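Local coordinates for protein probable CoA-transferase alpha subunit (Rhodococcus jostii, PDB 6COJ) that probably works as one subunit of a CoA-transferase-family enzyme, and here binds the coenzyme A thioester of a spirocyclic lactone carboxylic acid, at residues 40-46 against 66-71; 180-184 against 203-207; 267-271 against 284-288; 48-52 against 293-297. The protein carries 1 engineered substitution. All coordinates share one frame; numbering follows the deposited sequence.

Contact 1. Residues 40-46 against 66-71; sequences GWGSRRK and TYGGPD. With F8G (S-{(3R,5R,9R)-1-[(2R,3S,4R,5R)-5-(6-amino-9H-purin-9-yl)-4-hydroxy-3-(phosphonooxy)tetrahydrofuran-2-yl]-3,5,9-trihydroxy-8,8-dimethyl-3,5-dioxido-10,14-dioxo-2,4,6-trioxa-11,15-diaza-3lambda~5~,5lambda~5~-diphosphaheptadecan-17-yl} (5R,10R)-7-hydroxy-10-methyl-2-oxo-1-oxaspiro[4.5]dec-6-ene-6-carbothioate (non-preferred name)), chain E.
G40 meets Y67 through one water, which donates to G40 O and accepts from Y67 N. W41 comes next. Its CG lies trans to its backbone N (chi1 173°), which carries the indole across the Y67 ring. The six-membered ring of W41 sits over one face of Y67, with CZ3 3.5 Å above the phenol plane and over its centre. The two planes are 38° apart, an oblique pair. At the far rim of the indole, W41 CH2 is 3.5 Å from CAI, the ring methyl of F8G. W41 also stacks on an aromatic side chain of the chain of another protein. G42 N donates to Y67 O at 3.1 Å. A CA-H...O contact runs from G42 CA to G68 O, and another from G69 CA to G42 O. A side chain on G69 would clash with G42 O. These two loops follow strands 35-38 and 62-65, neighbours in the parallel sheet. Helix 48-56 makes the beta-alpha-beta crossover between the strands. S43 rests its CB on CD of P70 at 4.1 Å, while its hydroxyl is hydrogen-bonded to Q268. K46 is bent at chi2 (-72°) and turns its amine into the opposite loop. K46 NZ donates a hydrogen bond to Y67 O at 2.9 Å, on the other face of that carbonyl from G42 N. K46 NZ also forms a salt bridge to D71 OD2 at 2.9 Å, from above the carboxylate plane, and donates to G39 O. T66 OG1 takes the syn lone pair of D71 OD2, and G69 N donates to D71 OD1, which fixes the carboxylate.

Contact 2. Residues 180-184 against 203-207; sequences ALVHL and DDLYC
V182 and D203 lie alongside each other, their side chains running past in opposite directions. V182 CG1 lies 3.8 Å from D203 CB, and the valine CB is equally near the carboxylate carbon. The apolar branch thus flanks the acid and gives it no hydrogen bond. D203 has its CG trans to the carbonyl carbon (chi1 -72°), which sets the carboxylate beside H183 O and L184 CD2. The other branch of V182 leads to the next helical turn, where CG2 meets C207 SG at 3.9 Å. A180 faces the same helix. Its CB packs on the backbone carbonyl Y206 O at 3.5 Å and on the CB of Y206. The end of the Y206 side chain leads away from the strand, and that side chain touches L124 of helix 117-128. L184 adds CD2 against D203 OD2. Helix 203-208 runs roughly antiparallel to strand 177-184, at 154° for the short segments, with axes 8.2 Å apart. It covers a strand inside the parallel sheet of the Rossmann-like CoA-transferase domain. The polar atoms gather at the H183 end. A water accepts from H183 N and donates to D203 OD2, both at 2.8 Å. H183 O lies 3.5 Å from D203 OD2, but both are acceptors and cannot bond. R45 reaches both, with NH2 in a salt bridge to D203 and NE to H183 O. G40 N serves D203 OD1. No direct hydrogen bond joins helix and strand. Apolar groups pack on a carboxylate and a carbonyl, and the buried acid takes its polar partners from a water, R45 and the amide of G40.

Contact 3. Residues 267-271 against 284-288; sequences FQRHY and FVATY
F267 and F284 both hold CG trans to the backbone N (chi1 -167° and -173°), and this sends the two rings into the same gap between their helices. Y288 turns the other way, with CG trans to the carbonyl carbon (chi1 -59°), and presents a ring face to F267. The result is a T-shaped pair. The edge of F267 points at the face of Y288, with centroids 4.7 Å apart, and F267 CE1 comes to 3.3 Å from Y288 CE1. T287 CG2 lies over the opposite face of that phenol. F267 CZ also meets F284 CE2 at 3.7 Å, but those planes are oblique. H270 closes the cluster: its CD2 lies at the edge of F284, 3.7 Å from CD2 of that ring, and its NE2 comes near Y288 CE2. F284 CZ fills in beside Y271 CB at 4.0 Å. With an alanine in place of Y288, the edge of F267 would probably lose the face it points at and a gap would open between F267 and H270. No hydrogen bond crosses this contact, so ring packing holds it together. The axes of the two short helical segments stay 12.8 Å apart, a spacing bridged by the aromatic side chains. W281 stacks on F284. Helix 293-306 packs against the cluster: F303 meets F267 edge-to-face and also touches H270 and Y288, while A299 packs on Y288 and V300 on F267.

Contact 4. Residues 48-52 against 293-297; sequences MALVR and EDDYQ
R52 grips E293 side-on with two nitrogens. NE donates to E293 OE1 at 3.0 Å, almost straight at 175°, and NH2 donates to E293 OE2 at 3.0 Å. Each bond uses a syn lone pair, and the guanidinium and carboxylate are nearly coplanar. Q297 NE2 adds a third bond, reaching E293 OE2 from the anti side, tilted out of the carboxylate plane. A water links A49 O to E293 OE1, so both carboxylate oxygens have two partners. The R52 chain bends at chi3 (-72°), which lays the guanidinium flat on Y296. Its centre is 3.6 Å from that of the ring and the planes differ by 10°, a cation-pi stack. R52 CD lies over the same face of the ring as a CH-pi contact. On the other face of the guanidinium sits M48 O, 3.6 Å above the plane. H253 ties the far end together, its O accepting from R52 NH1 and its ND1 hydrogen-bonded to Y296 OH. With a methionine in place of R52, the buried E293 carboxylate would probably lack its matching charge and the Y296 face its flat cation. Beyond the polar group, A49 CB packs on E293 OE2 at 3.5 Å, and L23 touches both residues. The pattern is a bidentate arginine-glutamate salt bridge backed by an arginine-aromatic stack, here fastening the C-terminal helix 293-306 to helix 48-56 of the beta-alpha-beta crossover.

How the contacts relate
Contact 1 is the one that touches the bound CoA thioester, through W41; F8G is also hydrogen-bonded to Y97. Contact 2 adjoins it, centres 12 Å apart, joined through R45. Y206 OH also packs against T66 CA at 3.3 Å. The side chain of Y206 remains about 11 Å from F8G. Contacts 3 and 4 sit farther from the chain's centre, on the same side of it, and adjoin through F267 and Y296. Contact 1 meets contact 3 through S43 and Q268. M48 and V51 of contact 4 pack on P70 and D71 of contact 1, and L50 packs on V182 of contact 2. Contacts 2 and 3 do not touch, their nearest atoms being about 14 Å apart.

Contact 1. Residues 40-46 against 66-71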
# COMPACT_ATOMS: atom_id res chain seq x y z
N GLY A 40 3.16 -7.26 14.86
CA GLY A 40 1.89 -7.77 15.33
C GLY A 40 0.90 -6.63 15.59
O GLY A 40 1.02 -5.53 15.06
N TRP A 41 -0.08 -6.93 16.45
CA TRP A 41 -1.18 -6.00 16.69
C TRP A 41 -1.91 -6.43 17.95
O TRP A 41 -2.46 -7.53 17.99
CB TRP A 41 -2.13 -6.07 15.49
CG TRP A 41 -3.43 -5.32 15.62
CD1 TRP A 41 -4.53 -5.67 16.38
CD2 TRP A 41 -3.80 -4.13 14.91
NE1 TRP A 41 -5.53 -4.75 16.20
CE2 TRP A 41 -5.12 -3.80 15.29
CE3 TRP A 41 -3.13 -3.30 14.00
CZ2 TRP A 41 -5.78 -2.69 14.79
CZ3 TRP A 41 -3.80 -2.19 13.50
CH2 TRP A 41 -5.11 -1.90 13.90
N GLY A 42 -1.94 -5.58 18.98
CA GLY A 42 -2.67 -5.97 20.18
C GLY A 42 -2.14 -7.30 20.71
O GLY A 42 -0.92 -7.48 20.86
N SER A 43 -3.04 -8.25 20.95
CA SER A 43 -2.62 -9.60 21.35
C SER A 43 -2.62 -10.56 20.16
O SER A 43 -3.20 -11.65 20.19
CB SER A 43 -3.50 -10.10 22.50
OG SER A 43 -3.03 -11.33 23.01
N ARG A 44 -1.94 -10.15 19.09
CA ARG A 44 -1.93 -10.89 17.83
C ARG A 44 -0.53 -10.89 17.25
O ARG A 44 0.02 -9.83 16.93
CB ARG A 44 -2.93 -10.31 16.81
CG ARG A 44 -4.31 -10.05 17.39
CD ARG A 44 -5.24 -9.34 16.41
NE ARG A 44 -6.37 -8.73 17.10
CZ ARG A 44 -7.62 -8.69 16.65
NH1 ARG A 44 -7.95 -9.25 15.49
NH2 ARG A 44 -8.56 -8.10 17.38
N ARG A 45 0.03 -12.10 17.11
CA ARG A 45 1.34 -12.36 16.49
C ARG A 45 2.41 -11.38 16.95
O ARG A 45 3.18 -10.83 16.16
CB ARG A 45 1.27 -12.49 14.97
CG ARG A 45 2.29 -13.52 14.46
CD ARG A 45 2.25 -13.71 12.93
NE ARG A 45 2.64 -12.46 12.27
CZ ARG A 45 1.91 -11.77 11.40
NH1 ARG A 45 0.72 -12.22 10.98
NH2 ARG A 45 2.40 -10.62 10.93
N LYS A 46 2.48 -11.19 18.27
CA LYS A 46 3.55 -10.39 18.82
C LYS A 46 4.82 -11.24 18.93
O LYS A 46 4.74 -12.44 19.17
CB LYS A 46 3.15 -9.92 20.21
CG LYS A 46 2.14 -8.79 20.17
CD LYS A 46 2.79 -7.52 19.68
CE LYS A 46 1.80 -6.39 19.56
NZ LYS A 46 2.54 -5.17 19.16
N THR A 66 4.42 0.92 18.36
CA THR A 66 3.71 -0.35 18.32
C THR A 66 2.20 -0.13 18.26
O THR A 66 1.69 0.90 18.69
CB THR A 66 4.05 -1.20 19.56
OG1 THR A 66 3.49 -2.51 19.41
CG2 THR A 66 3.52 -0.54 20.84
N TYR A 67 1.51 -1.12 17.70
CA TYR A 67 0.09 -1.32 17.97
C TYR A 67 0.06 -2.20 19.21
O TYR A 67 0.21 -3.42 19.13
CB TYR A 67 -0.58 -2.01 16.79
CG TYR A 67 -0.79 -1.12 15.59
CD1 TYR A 67 -1.65 -0.02 15.65
CD2 TYR A 67 -0.16 -1.39 14.37
CE1 TYR A 67 -1.88 0.78 14.52
CE2 TYR A 67 -0.39 -0.61 13.25
CZ TYR A 67 -1.25 0.48 13.33
OH TYR A 67 -1.47 1.23 12.19
N GLY A 68 -0.11 -1.56 20.37
CA GLY A 68 0.32 -2.18 21.62
C GLY A 68 -0.57 -3.30 22.14
O GLY A 68 -1.79 -3.30 22.00
N GLY A 69 0.09 -4.25 22.80
CA GLY A 69 -0.55 -5.32 23.52
C GLY A 69 0.31 -5.73 24.70
O GLY A 69 0.94 -4.90 25.35
N PRO A 70 0.36 -7.04 24.99
CA PRO A 70 1.17 -7.50 26.14
C PRO A 70 2.66 -7.36 25.92
O PRO A 70 3.42 -7.49 26.89
CB PRO A 70 0.75 -8.97 26.28
CG PRO A 70 0.34 -9.38 24.87
CD PRO A 70 -0.33 -8.14 24.30
N ASP A 71 3.11 -7.14 24.68
CA ASP A 71 4.50 -6.77 24.44
C ASP A 71 4.85 -5.50 25.20
O ASP A 71 5.84 -5.46 25.95
CB ASP A 71 4.74 -6.59 22.93
CG ASP A 71 3.82 -5.56 22.27
OD1 ASP A 71 2.62 -5.46 22.62
OD2 ASP A 71 4.31 -4.83 21.38
C4 F8G E . -12.77 6.75 36.74
C5 F8G E . -12.95 8.14 36.32
C6 F8G E . -11.85 9.10 36.61
C8 F8G E . -14.71 6.97 35.77
N1 F8G E . -10.74 8.67 37.24
N3 F8G E . -11.63 6.36 37.36
C1' F8G E . -14.07 4.65 36.60
C2 F8G E . -10.53 7.27 37.66
C2' F8G E . -15.48 4.24 36.99
C3' F8G E . -15.53 2.83 36.45
C4' F8G E . -14.76 2.93 35.16
C5' F8G E . -15.70 3.29 34.03
CAA F8G E . -11.09 1.74 12.31
CAB F8G E . -11.75 1.58 13.65
CAC F8G E . -11.15 1.01 14.71
CAD F8G E . -9.89 0.16 14.54
CAE F8G E . -9.53 0.01 13.06
CAF F8G E . -9.63 1.34 12.35
CAG F8G E . -11.65 1.25 16.07
CAI F8G E . -8.14 -0.57 12.86
CAK F8G E . -9.95 -1.23 15.21
CAL F8G E . -8.91 -1.27 16.34
CAM F8G E . -8.31 0.11 16.27
CAQ F8G E . -13.11 2.15 18.19
CAR F8G E . -13.75 0.86 18.68
CAT F8G E . -14.74 1.19 20.86
CAU F8G E . -14.66 0.80 22.32
CAV F8G E . -15.42 1.74 23.25
CAX F8G E . -16.32 0.47 25.09
CAY F8G E . -16.25 0.08 26.54
CAZ F8G E . -17.30 0.81 27.39
CBA F8G E . -17.04 0.51 28.86
CBM F8G E . -17.18 2.31 27.16
CBN F8G E . -18.72 0.34 27.06
N6 F8G E . -11.97 10.40 36.25
N7 F8G E . -14.16 8.21 35.73
N9 F8G E . -13.87 6.10 36.38
NAS F8G E . -13.73 0.75 20.12
NAW F8G E . -15.36 1.27 24.63
O2' F8G E . -15.68 4.27 38.40
O3' F8G E . -14.76 1.97 37.27
O4' F8G E . -13.83 3.99 35.36
O5' F8G E . -16.59 2.20 33.82
OAH F8G E . -12.89 1.99 13.72
OAJ F8G E . -11.04 0.78 17.03
OAN F8G E . -7.48 0.60 17.01
OAO F8G E . -8.84 0.87 15.17
OBB F8G E . -15.70 0.90 29.11
OBD F8G E . -15.60 1.80 31.54
OBJ F8G E . -15.66 1.84 20.39
OBK F8G E . -17.21 0.07 24.35
OBL F8G E . -16.42 -1.34 26.67
OBO F8G E . -13.57 0.91 30.44
OBP F8G E . -15.34 -0.76 31.04
OBQ F8G E . -17.79 0.60 32.21
OBR F8G E . -17.79 3.07 31.79
OCI F8G E . -14.49 0.12 38.98
OCJ F8G E . -16.18 1.91 39.32
OCK F8G E . -16.52 0.19 37.55
PBC F8G E . -15.05 0.65 30.56
PBE F8G E . -17.00 1.89 32.31
PCH F8G E . -15.51 1.01 38.31
SAP F8G E . -13.03 2.15 16.43
O HOH W 1 2.48 -3.34 16.07

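Contact 2. Residues 180-184 against 203-207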
# COMPACT_ATOMS: atom_id res chain seq x y z
N ALA A 180 13.53 -3.14 14.41
CA ALA A 180 12.20 -3.73 14.37
C ALA A 180 12.29 -5.18 14.84
O ALA A 180 13.25 -5.89 14.51
CB ALA A 180 11.60 -3.71 12.95
N LEU A 181 11.30 -5.60 15.62
CA LEU A 181 11.14 -6.98 16.08
C LEU A 181 9.79 -7.46 15.58
O LEU A 181 8.76 -6.86 15.91
CB LEU A 181 11.18 -7.05 17.61
CG LEU A 181 12.37 -6.38 18.31
CD1 LEU A 181 12.16 -6.42 19.82
CD2 LEU A 181 13.66 -7.06 17.93
N VAL A 182 9.78 -8.52 14.77
CA VAL A 182 8.54 -9.07 14.22
C VAL A 182 8.61 -10.59 14.31
O VAL A 182 9.68 -11.18 14.34
CB VAL A 182 8.28 -8.61 12.76
CG1 VAL A 182 8.20 -7.08 12.66
CG2 VAL A 182 9.35 -9.16 11.82
N HIS A 183 7.43 -11.21 14.34
CA HIS A 183 7.30 -12.67 14.38
C HIS A 183 6.41 -13.12 13.23
O HIS A 183 5.30 -12.61 13.07
CB HIS A 183 6.67 -13.14 15.69
CG HIS A 183 6.63 -14.63 15.82
ND1 HIS A 183 7.74 -15.36 16.20
CD2 HIS A 183 5.64 -15.52 15.61
CE1 HIS A 183 7.42 -16.65 16.24
NE2 HIS A 183 6.15 -16.77 15.89
N LEU A 184 6.88 -14.11 12.47
CA LEU A 184 6.14 -14.63 11.33
C LEU A 184 6.07 -16.15 11.40
O LEU A 184 6.70 -16.80 12.24
CB LEU A 184 6.74 -14.14 10.00
CG LEU A 184 6.39 -12.68 9.72
CD1 LEU A 184 7.26 -12.10 8.62
CD2 LEU A 184 4.90 -12.54 9.34
N ASP A 203 3.90 -5.96 9.56
CA ASP A 203 5.27 -6.36 9.89
C ASP A 203 6.25 -5.98 8.78
O ASP A 203 7.42 -5.69 9.07
CB ASP A 203 5.35 -7.85 10.19
CG ASP A 203 4.72 -8.21 11.52
OD1 ASP A 203 4.23 -7.30 12.22
OD2 ASP A 203 4.71 -9.42 11.87
N ASP A 204 5.79 -6.00 7.53
CA ASP A 204 6.64 -5.53 6.44
C ASP A 204 6.99 -4.06 6.61
O ASP A 204 8.14 -3.65 6.38
CB ASP A 204 5.95 -5.77 5.09
CG ASP A 204 4.56 -5.16 5.03
OD1 ASP A 204 3.83 -5.20 6.03
OD2 ASP A 204 4.18 -4.63 3.96
N LEU A 205 6.01 -3.24 7.01
CA LEU A 205 6.28 -1.81 7.21
C LEU A 205 7.25 -1.57 8.36
O LEU A 205 8.13 -0.70 8.26
CB LEU A 205 4.98 -1.06 7.46
CG LEU A 205 3.95 -1.06 6.33
CD1 LEU A 205 2.71 -0.26 6.71
CD2 LEU A 205 4.57 -0.50 5.08
N TYR A 206 7.11 -2.32 9.45
CA TYR A 206 8.06 -2.16 10.56
C TYR A 206 9.48 -2.46 10.09
O TYR A 206 10.41 -1.71 10.39
CB TYR A 206 7.67 -3.07 11.73
CG TYR A 206 6.58 -2.51 12.62
CD1 TYR A 206 6.85 -1.46 13.49
CD2 TYR A 206 5.28 -3.01 12.58
CE1 TYR A 206 5.86 -0.94 14.32
CE2 TYR A 206 4.28 -2.49 13.39
CZ TYR A 206 4.58 -1.46 14.25
OH TYR A 206 3.61 -0.94 15.06
N CYS A 207 9.66 -3.54 9.33
CA CYS A 207 10.99 -3.85 8.84
C CYS A 207 11.49 -2.76 7.89
O CYS A 207 12.65 -2.34 7.98
CB CYS A 207 11.00 -5.21 8.14
SG CYS A 207 10.87 -6.58 9.31
O HOH W 2 5.18 -9.57 14.58

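Contact 3. Residues 267-271 against 284-288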
# COMPACT_ATOMS: atom_id res chain seq x y z
N PHE A 267 -3.96 -18.34 29.70
CA PHE A 267 -2.68 -17.83 30.18
C PHE A 267 -2.64 -16.32 30.15
O PHE A 267 -2.05 -15.69 31.04
CB PHE A 267 -1.49 -18.42 29.43
CG PHE A 267 -0.19 -18.14 30.11
CD1 PHE A 267 0.22 -18.92 31.19
CD2 PHE A 267 0.60 -17.07 29.73
CE1 PHE A 267 1.40 -18.65 31.85
CE2 PHE A 267 1.79 -16.80 30.38
CZ PHE A 267 2.19 -17.59 31.45
N GLN A 268 -3.22 -15.70 29.12
CA GLN A 268 -3.26 -14.24 29.11
C GLN A 268 -4.02 -13.70 30.31
O GLN A 268 -3.60 -12.71 30.92
CB GLN A 268 -3.84 -13.70 27.81
CG GLN A 268 -3.87 -12.19 27.81
CD GLN A 268 -4.16 -11.62 26.45
OE1 GLN A 268 -3.26 -11.46 25.64
NE2 GLN A 268 -5.41 -11.29 26.22
N ARG A 269 -5.13 -14.35 30.67
CA ARG A 269 -5.83 -13.97 31.89
C ARG A 269 -4.93 -14.09 33.11
O ARG A 269 -4.97 -13.22 33.99
CB ARG A 269 -7.10 -14.81 32.07
CG ARG A 269 -8.25 -14.33 31.21
CD ARG A 269 -9.56 -14.97 31.61
NE ARG A 269 -9.58 -16.41 31.38
CZ ARG A 269 -10.02 -16.98 30.27
NH1 ARG A 269 -10.45 -16.24 29.26
NH2 ARG A 269 -10.00 -18.30 30.16
N HIS A 270 -4.11 -15.14 33.18
CA HIS A 270 -3.20 -15.31 34.31
C HIS A 270 -2.14 -14.21 34.34
O HIS A 270 -1.81 -13.68 35.41
CB HIS A 270 -2.55 -16.69 34.25
CG HIS A 270 -1.62 -16.97 35.39
ND1 HIS A 270 -2.05 -17.09 36.69
CD2 HIS A 270 -0.28 -17.15 35.42
CE1 HIS A 270 -1.02 -17.34 37.48
NE2 HIS A 270 0.07 -17.38 36.73
N TYR A 271 -1.60 -13.84 33.17
CA TYR A 271 -0.69 -12.71 33.09
C TYR A 271 -1.33 -11.45 33.65
O TYR A 271 -0.74 -10.76 34.49
CB TYR A 271 -0.25 -12.51 31.63
CG TYR A 271 0.17 -11.10 31.29
CD1 TYR A 271 1.42 -10.61 31.66
CD2 TYR A 271 -0.69 -10.25 30.60
CE1 TYR A 271 1.80 -9.30 31.35
CE2 TYR A 271 -0.32 -8.94 30.30
CZ TYR A 271 0.92 -8.48 30.67
OH TYR A 271 1.30 -7.19 30.37
N PHE A 284 4.75 -14.81 39.21
CA PHE A 284 4.73 -14.94 37.76
C PHE A 284 6.14 -14.83 37.19
O PHE A 284 6.53 -15.63 36.34
CB PHE A 284 3.83 -13.85 37.18
CG PHE A 284 3.59 -13.98 35.70
CD1 PHE A 284 4.46 -13.41 34.79
CD2 PHE A 284 2.49 -14.67 35.22
CE1 PHE A 284 4.24 -13.52 33.43
CE2 PHE A 284 2.26 -14.79 33.85
CZ PHE A 284 3.13 -14.22 32.96
N VAL A 285 6.91 -13.85 37.67
CA VAL A 285 8.29 -13.69 37.23
C VAL A 285 9.11 -14.94 37.56
O VAL A 285 9.85 -15.46 36.72
CB VAL A 285 8.90 -12.42 37.85
CG1 VAL A 285 10.41 -12.41 37.71
CG2 VAL A 285 8.28 -11.19 37.20
N ALA A 286 8.98 -15.43 38.80
CA ALA A 286 9.76 -16.60 39.21
C ALA A 286 9.44 -17.81 38.34
O ALA A 286 10.34 -18.58 37.98
CB ALA A 286 9.50 -16.92 40.69
N THR A 287 8.17 -18.00 37.99
CA THR A 287 7.77 -19.19 37.26
C THR A 287 8.03 -19.07 35.76
O THR A 287 8.46 -20.04 35.12
CB THR A 287 6.29 -19.51 37.52
OG1 THR A 287 6.10 -19.77 38.91
CG2 THR A 287 5.85 -20.74 36.72
N TYR A 288 7.81 -17.89 35.18
CA TYR A 288 7.78 -17.75 33.72
C TYR A 288 8.91 -16.92 33.13
O TYR A 288 9.30 -17.17 31.99
CB TYR A 288 6.43 -17.20 33.24
CG TYR A 288 5.29 -18.09 33.64
CD1 TYR A 288 5.03 -19.26 32.95
CD2 TYR A 288 4.52 -17.80 34.76
CE1 TYR A 288 4.02 -20.11 33.34
CE2 TYR A 288 3.49 -18.64 35.15
CZ TYR A 288 3.25 -19.80 34.43
OH TYR A 288 2.24 -20.65 34.83

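Contact 4. Residues 48-52 against 293-297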
# COMPACT_ATOMS: atom_id res chain seq x y z
N MET A 48 6.78 -12.31 21.11
CA MET A 48 6.83 -12.39 22.56
C MET A 48 8.11 -13.04 23.06
O MET A 48 8.63 -12.66 24.12
CB MET A 48 5.60 -13.12 23.10
CG MET A 48 4.27 -12.44 22.84
SD MET A 48 4.10 -10.84 23.65
CE MET A 48 3.75 -11.38 25.33
N ALA A 49 8.65 -14.02 22.31
CA ALA A 49 9.94 -14.58 22.68
C ALA A 49 11.04 -13.52 22.62
O ALA A 49 11.90 -13.46 23.51
CB ALA A 49 10.27 -15.79 21.80
N LEU A 50 11.02 -12.66 21.60
CA LEU A 50 12.00 -11.58 21.55
C LEU A 50 11.78 -10.58 22.68
O LEU A 50 12.75 -10.09 23.28
CB LEU A 50 11.96 -10.89 20.18
CG LEU A 50 12.67 -11.66 19.05
CD1 LEU A 50 12.22 -11.18 17.66
CD2 LEU A 50 14.20 -11.57 19.17
N VAL A 51 10.52 -10.31 23.03
CA VAL A 51 10.24 -9.42 24.16
C VAL A 51 10.75 -10.02 25.47
O VAL A 51 11.33 -9.32 26.31
CB VAL A 51 8.74 -9.07 24.23
CG1 VAL A 51 8.40 -8.35 25.54
CG2 VAL A 51 8.35 -8.22 23.03
N ARG A 52 10.53 -11.33 25.68
CA ARG A 52 11.08 -11.97 26.88
C ARG A 52 12.60 -11.91 26.90
O ARG A 52 13.21 -11.76 27.97
CB ARG A 52 10.58 -13.42 26.99
CG ARG A 52 9.11 -13.53 27.40
CD ARG A 52 8.62 -14.96 27.56
NE ARG A 52 8.46 -15.67 26.28
CZ ARG A 52 7.35 -15.67 25.56
NH1 ARG A 52 6.27 -14.99 25.97
NH2 ARG A 52 7.30 -16.36 24.43
N GLU A 293 13.85 -19.18 27.17
CA GLU A 293 12.62 -19.40 26.42
C GLU A 293 12.12 -20.83 26.60
O GLU A 293 10.92 -21.06 26.75
CB GLU A 293 12.83 -19.08 24.94
CG GLU A 293 11.58 -19.23 24.05
CD GLU A 293 10.46 -18.26 24.38
OE1 GLU A 293 10.69 -17.28 25.13
OE2 GLU A 293 9.34 -18.44 23.86
N ASP A 294 13.04 -21.80 26.59
CA ASP A 294 12.64 -23.19 26.82
C ASP A 294 11.99 -23.36 28.19
O ASP A 294 11.00 -24.08 28.33
CB ASP A 294 13.84 -24.13 26.67
CG ASP A 294 14.24 -24.34 25.22
OD1 ASP A 294 13.44 -23.99 24.32
OD2 ASP A 294 15.35 -24.85 24.97
N ASP A 295 12.54 -22.69 29.21
CA ASP A 295 11.94 -22.75 30.54
C ASP A 295 10.54 -22.15 30.53
O ASP A 295 9.61 -22.70 31.14
CB ASP A 295 12.81 -22.01 31.56
CG ASP A 295 14.16 -22.67 31.76
OD1 ASP A 295 14.27 -23.89 31.56
OD2 ASP A 295 15.12 -21.95 32.11
N TYR A 296 10.38 -21.01 29.85
CA TYR A 296 9.06 -20.41 29.71
C TYR A 296 8.09 -21.38 29.05
O TYR A 296 6.96 -21.58 29.52
CB TYR A 296 9.15 -19.12 28.90
CG TYR A 296 7.81 -18.52 28.54
CD1 TYR A 296 7.14 -17.68 29.42
CD2 TYR A 296 7.20 -18.81 27.32
CE1 TYR A 296 5.92 -17.12 29.09
CE2 TYR A 296 5.98 -18.26 26.98
CZ TYR A 296 5.34 -17.42 27.87
OH TYR A 296 4.12 -16.87 27.56
N GLN A 297 8.52 -21.99 27.94
CA GLN A 297 7.63 -22.86 27.18
C GLN A 297 7.24 -24.08 28.00
O GLN A 297 6.08 -24.52 27.96
CB GLN A 297 8.31 -23.28 25.87
CG GLN A 297 8.50 -22.14 24.87
CD GLN A 297 7.18 -21.60 24.34
OE1 GLN A 297 6.18 -22.31 24.33
NE2 GLN A 297 7.19 -20.35 23.87
O HOH W 3 12.78 -15.59 25.18